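Local coordinates for glutathione S-transferase (Sphingobium chungbukense, PDB 6M1T), which transfers glutathione to electrophilic compounds in detoxification, as a bacterial beta-class glutathione S-transferase, at the cysteine site and the interface of chains A and B. Sequence-based numbering; all coordinates share one arbitrary frame. Chains: chain A/B, Glutathione S-transferase.

Contact 1: the cysteine site. Residues chain A 162, 172, 178-179, 182. With CYS (cysteine), chain C.
No aromatic ring or guanidinium is present here; the flat groups are carbonyls. One face of the cysteine carboxyl is covered by the CB methylene of A:Cys182, which lies 3.4 Å from carboxyl oxygen O of the cysteine, while O of A:Gly179 approaches the same group obliquely. The carbonyls of A:Leu162 and A:Leu178 turn towards the ligand's side chain: O of A:Leu162 lies 3.7 Å from its CB, and O of A:Leu178 stands 3.5 Å from its SG, roughly on the far extension of the ligand's CB-SG bond. None of these approaches is a hydrogen bond, and no nitrogen or oxygen on either side has a bonding partner across the contact.

What holds the ligand is covalent. SG of A:Cys182 is joined to SG of the cysteine at 2.1 Å, making a mixed disulfide with a CB-SG-SG-CB torsion near +76°, a right-handed and relaxed value. On the protein side SG is anti to the carbonyl carbon (chi1 -76°); on the ligand SG is anti to its own amino N, so the amino group points away from the sulfur bridge.

The pocket is made by the end of helix 153-162, the 3-10 turn 172-174 and one turn of helix 176-186, and hides 157 of the ligand's 242 Å². The apolar contacts made by A:Leu162 and A:Met172 fall on the sulfur. CB of A:Leu162 touches the ligand SG at 3.9 Å, with its CG and methyls directed away. A:Met172 folds back on itself, bent at chi2 (-69°) and chi3, to bring its tip to the sulfur.

Held by the disulfide without polar contacts, the linked cysteine is best read as a thiol modification, perhaps acquired during purification or crystallisation; the structure alone does not show a functional role. It is separate from the glutathione pocket, where A:Cys10 lies. The methyl CE of A:Met172 ends 3.9 Å from the ligand SG.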
loop_
_atom_site.group_PDB
_atom_site.type_symbol
_atom_site.label_atom_id
_atom_site.label_comp_id
_atom_site.label_asym_id
_atom_site.label_seq_id
_atom_site.Cartn_x
_atom_site.Cartn_y
_atom_site.Cartn_z
ATOM N N LEU A 162 14.919 5.274 -3.388
ATOM C CA LEU A 162 16.128 5.997 -2.868
ATOM C C LEU A 162 16.897 6.632 -4.019
ATOM O O LEU A 162 17.627 7.596 -3.783
ATOM C CB LEU A 162 16.988 5.025 -2.051
ATOM C CG LEU A 162 16.370 4.562 -0.741
ATOM C CD1 LEU A 162 17.341 3.644 -0.008
ATOM C CD2 LEU A 162 15.977 5.701 0.143
ATOM N N MET A 172 21.660 13.154 -0.476
ATOM C CA MET A 172 21.612 11.828 0.190
ATOM C C MET A 172 22.872 11.592 1.051
ATOM O O MET A 172 22.898 10.562 1.765
ATOM C CB MET A 172 21.418 10.699 -0.828
ATOM C CG MET A 172 20.058 10.737 -1.520
ATOM S SD MET A 172 18.769 10.331 -0.341
ATOM C CE MET A 172 19.057 8.579 -0.154
ATOM N N LEU A 178 21.866 4.604 4.193
ATOM C CA LEU A 178 21.098 4.466 2.918
ATOM C C LEU A 178 22.085 4.424 1.753
ATOM O O LEU A 178 21.993 3.459 1.010
ATOM C CB LEU A 178 20.086 5.605 2.784
ATOM C CG LEU A 178 19.003 5.625 3.862
ATOM C CD1 LEU A 178 17.955 6.654 3.530
ATOM C CD2 LEU A 178 18.341 4.272 4.046
ATOM N N GLY A 179 23.059 5.360 1.705
ATOM C CA GLY A 179 24.196 5.378 0.760
ATOM C C GLY A 179 24.841 4.012 0.596
ATOM O O GLY A 179 24.934 3.514 -0.545
ATOM N N CYS A 182 22.535 1.329 -0.859
ATOM C CA CYS A 182 22.295 1.532 -2.318
ATOM C C CYS A 182 23.560 1.089 -3.056
ATOM O O CYS A 182 23.473 0.303 -4.018
ATOM C CB CYS A 182 22.019 2.987 -2.673
ATOM S SG CYS A 182 20.342 3.530 -2.232
HETATM N N CYS C . 22.510 7.693 -4.745
HETATM C CA CYS C . 22.453 6.973 -3.435
HETATM C C CYS C . 23.603 5.958 -3.346
HETATM O O CYS C . 23.856 5.273 -4.370
HETATM C CB CYS C . 21.088 6.312 -3.261
HETATM S SG CYS C . 20.836 5.466 -1.671
#

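Contact 2: the interface of chains A and B. Residues chain A 92-93, 95-97, 99; chain B 63-65, 67-68, 71.
OG of A:Ser96 is the best-held polar atom, with three good hydrogen bonds and a weak fourth. It donates to the backbone O of B:Thr64 at 2.8 Å, coming in from above the carbonyl plane, 50° out of it. It accepts from NH1 of A:Arg97 at 3.1 Å, nearly straight and close to the guanidinium plane, and it pairs with water 2, which also meets N of B:Thr64. The weak contact comes from OG1 of B:Thr64. With OG anti to its own backbone N (chi1 -179°), A:Ser96 reaches squarely off helix 89-108 towards strand 62-64 of the other subunit.

A:Arg97, bent at chi2 and chi3, turns the edge of its guanidinium to that serine. Its NH1 also binds water 1, which connects to OG1 of B:Thr64 at 2.7 Å and to OE1 of B:Glu65. Arginine and glutamate are therefore bridged by water rather than paired directly, though their opposite charges may still favour one another.

Apolar packing continues along the helix. CB of B:Ala68 seats against the backbone at A:Tyr92 and A:Ser96, 3.8 Å from CA of the latter. A:Ile95 crosses B:Leu71 at about a right angle, CD1 to CD1 at 4.0 Å, and the aromatic CE1 of A:Tyr92 reaches the backbone of B:Leu71.

This is one patch of the two-fold dimer interface typical of glutathione S-transferases. B:Glu65 also lines the glutathione pocket, so the contact may help to steady that site. OE2 of B:Glu65 takes a 2.8 Å hydrogen bond from OG of A:Ser99, arriving 27° out of the carboxylate plane.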
loop_
_atom_site.group_PDB
_atom_site.type_symbol
_atom_site.label_atom_id
_atom_site.label_comp_id
_atom_site.label_asym_id
_atom_site.label_seq_id
_atom_site.Cartn_x
_atom_site.Cartn_y
_atom_site.Cartn_z
ATOM N N TYR A 92 4.395 -11.670 6.379
ATOM C CA TYR A 92 3.499 -10.521 6.722
ATOM C C TYR A 92 4.364 -9.287 6.920
ATOM O O TYR A 92 3.902 -8.198 6.537
ATOM C CB TYR A 92 2.600 -10.820 7.915
ATOM C CG TYR A 92 1.738 -12.004 7.637
ATOM C CD1 TYR A 92 0.546 -11.858 6.959
ATOM C CD2 TYR A 92 2.156 -13.274 7.995
ATOM C CE1 TYR A 92 -0.247 -12.944 6.659
ATOM C CE2 TYR A 92 1.379 -14.374 7.702
ATOM C CZ TYR A 92 0.180 -14.209 7.055
ATOM O OH TYR A 92 -0.547 -15.291 6.763
ATOM N N ARG A 93 5.574 -9.428 7.477
ATOM C CA ARG A 93 6.479 -8.272 7.694
ATOM C C ARG A 93 6.907 -7.731 6.324
ATOM O O ARG A 93 7.032 -6.508 6.210
ATOM C CB ARG A 93 7.698 -8.616 8.552
ATOM C CG ARG A 93 7.289 -9.159 9.915
ATOM C CD ARG A 93 8.328 -9.031 11.022
ATOM N NE ARG A 93 8.379 -7.796 11.801
ATOM C CZ ARG A 93 7.345 -7.029 12.189
ATOM N NH1 ARG A 93 7.572 -5.933 12.891
ATOM N NH2 ARG A 93 6.094 -7.311 11.874
ATOM N N ILE A 95 5.008 -7.934 3.429
ATOM C CA ILE A 95 3.811 -7.225 2.891
ATOM C C ILE A 95 3.676 -5.854 3.583
ATOM O O ILE A 95 3.297 -4.821 2.905
ATOM C CB ILE A 95 2.591 -8.132 3.047
ATOM C CG1 ILE A 95 2.746 -9.407 2.217
ATOM C CG2 ILE A 95 1.300 -7.403 2.699
ATOM C CD1 ILE A 95 1.679 -10.440 2.502
ATOM N N SER A 96 3.958 -5.803 4.881
ATOM C CA SER A 96 3.977 -4.571 5.710
ATOM C C SER A 96 4.951 -3.577 5.092
ATOM O O SER A 96 4.572 -2.394 4.813
ATOM C CB SER A 96 4.340 -4.876 7.161
ATOM O OG SER A 96 4.344 -3.702 7.950
ATOM N N ARG A 97 6.177 -4.029 4.831
ATOM C CA ARG A 97 7.186 -3.118 4.260
ATOM C C ARG A 97 6.712 -2.671 2.860
ATOM O O ARG A 97 6.928 -1.496 2.536
ATOM C CB ARG A 97 8.591 -3.740 4.298
ATOM C CG ARG A 97 9.276 -3.758 5.672
ATOM C CD ARG A 97 9.234 -2.475 6.506
ATOM N NE ARG A 97 7.947 -2.348 7.197
ATOM C CZ ARG A 97 7.399 -1.224 7.696
ATOM N NH1 ARG A 97 6.213 -1.309 8.252
ATOM N NH2 ARG A 97 8.008 -0.049 7.672
ATOM N N SER A 99 3.660 -2.302 1.730
ATOM C CA SER A 99 2.500 -1.376 1.931
ATOM C C SER A 99 3.039 -0.029 2.421
ATOM O O SER A 99 2.584 1.020 1.925
ATOM C CB SER A 99 1.353 -1.950 2.824
ATOM O OG SER A 99 0.710 -0.697 3.107
ATOM N N LEU B 63 2.669 -6.018 14.016
ATOM C CA LEU B 63 2.429 -5.778 12.559
ATOM C C LEU B 63 1.807 -4.395 12.407
ATOM O O LEU B 63 0.883 -4.073 13.175
ATOM C CB LEU B 63 1.454 -6.799 11.977
ATOM C CG LEU B 63 1.933 -8.238 11.818
ATOM C CD1 LEU B 63 0.881 -9.036 11.050
ATOM C CD2 LEU B 63 3.277 -8.288 11.118
ATOM N N THR B 64 2.301 -3.632 11.444
ATOM C CA THR B 64 1.651 -2.405 10.970
ATOM C C THR B 64 1.224 -2.557 9.502
ATOM O O THR B 64 1.706 -3.501 8.818
ATOM C CB THR B 64 2.576 -1.213 11.196
ATOM O OG1 THR B 64 3.763 -1.387 10.418
ATOM C CG2 THR B 64 2.910 -1.029 12.661
ATOM N N GLU B 65 0.445 -1.565 9.030
ATOM C CA GLU B 65 -0.022 -1.436 7.621
ATOM C C GLU B 65 -1.249 -2.320 7.455
ATOM O O GLU B 65 -1.156 -3.590 7.567
ATOM C CB GLU B 65 1.082 -1.805 6.622
ATOM C CG GLU B 65 2.264 -0.872 6.628
ATOM C CD GLU B 65 1.994 0.586 6.278
ATOM O OE1 GLU B 65 2.644 1.460 6.909
ATOM O OE2 GLU B 65 1.163 0.863 5.351
ATOM N N PRO B 67 -2.967 -3.558 4.862
ATOM C CA PRO B 67 -2.937 -4.722 3.982
ATOM C C PRO B 67 -2.314 -5.949 4.686
ATOM O O PRO B 67 -2.850 -7.031 4.561
ATOM C CB PRO B 67 -2.151 -4.221 2.751
ATOM C CG PRO B 67 -2.432 -2.728 2.746
ATOM C CD PRO B 67 -2.441 -2.324 4.207
ATOM N N ALA B 68 -1.288 -5.731 5.474
ATOM C CA ALA B 68 -0.542 -6.825 6.148
ATOM C C ALA B 68 -1.394 -7.350 7.308
ATOM O O ALA B 68 -1.535 -8.580 7.453
ATOM C CB ALA B 68 0.779 -6.340 6.601
ATOM N N LEU B 71 -4.495 -9.281 6.067
ATOM C CA LEU B 71 -4.202 -10.659 5.553
ATOM C C LEU B 71 -3.874 -11.615 6.715
ATOM O O LEU B 71 -4.385 -12.743 6.714
ATOM C CB LEU B 71 -3.063 -10.586 4.538
ATOM C CG LEU B 71 -3.460 -9.961 3.200
ATOM C CD1 LEU B 71 -2.268 -9.827 2.287
ATOM C CD2 LEU B 71 -4.541 -10.734 2.480
HETATM O O HOH W 1 4.064 0.795 8.877
HETATM O O HOH W 2 4.936 -4.616 10.579
#

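Contact 1 and contact 2 have their C-alpha centres about 23 Å apart and share neither residues nor secondary-structure elements. In chain A, contact 1 draws on helices 153-162 and 176-186, well away from the partner subunit, whereas contact 2 sets helix 89-108 against strand 62-64 and helix 66-76 of chain B. The cysteine modification is therefore unlikely to take a direct part in dimer assembly. Contact 2 may bear more on glutathione binding, since helix 89-108 also carries A:His106 of that pocket. By symmetry, each contact occurs twice in the dimer.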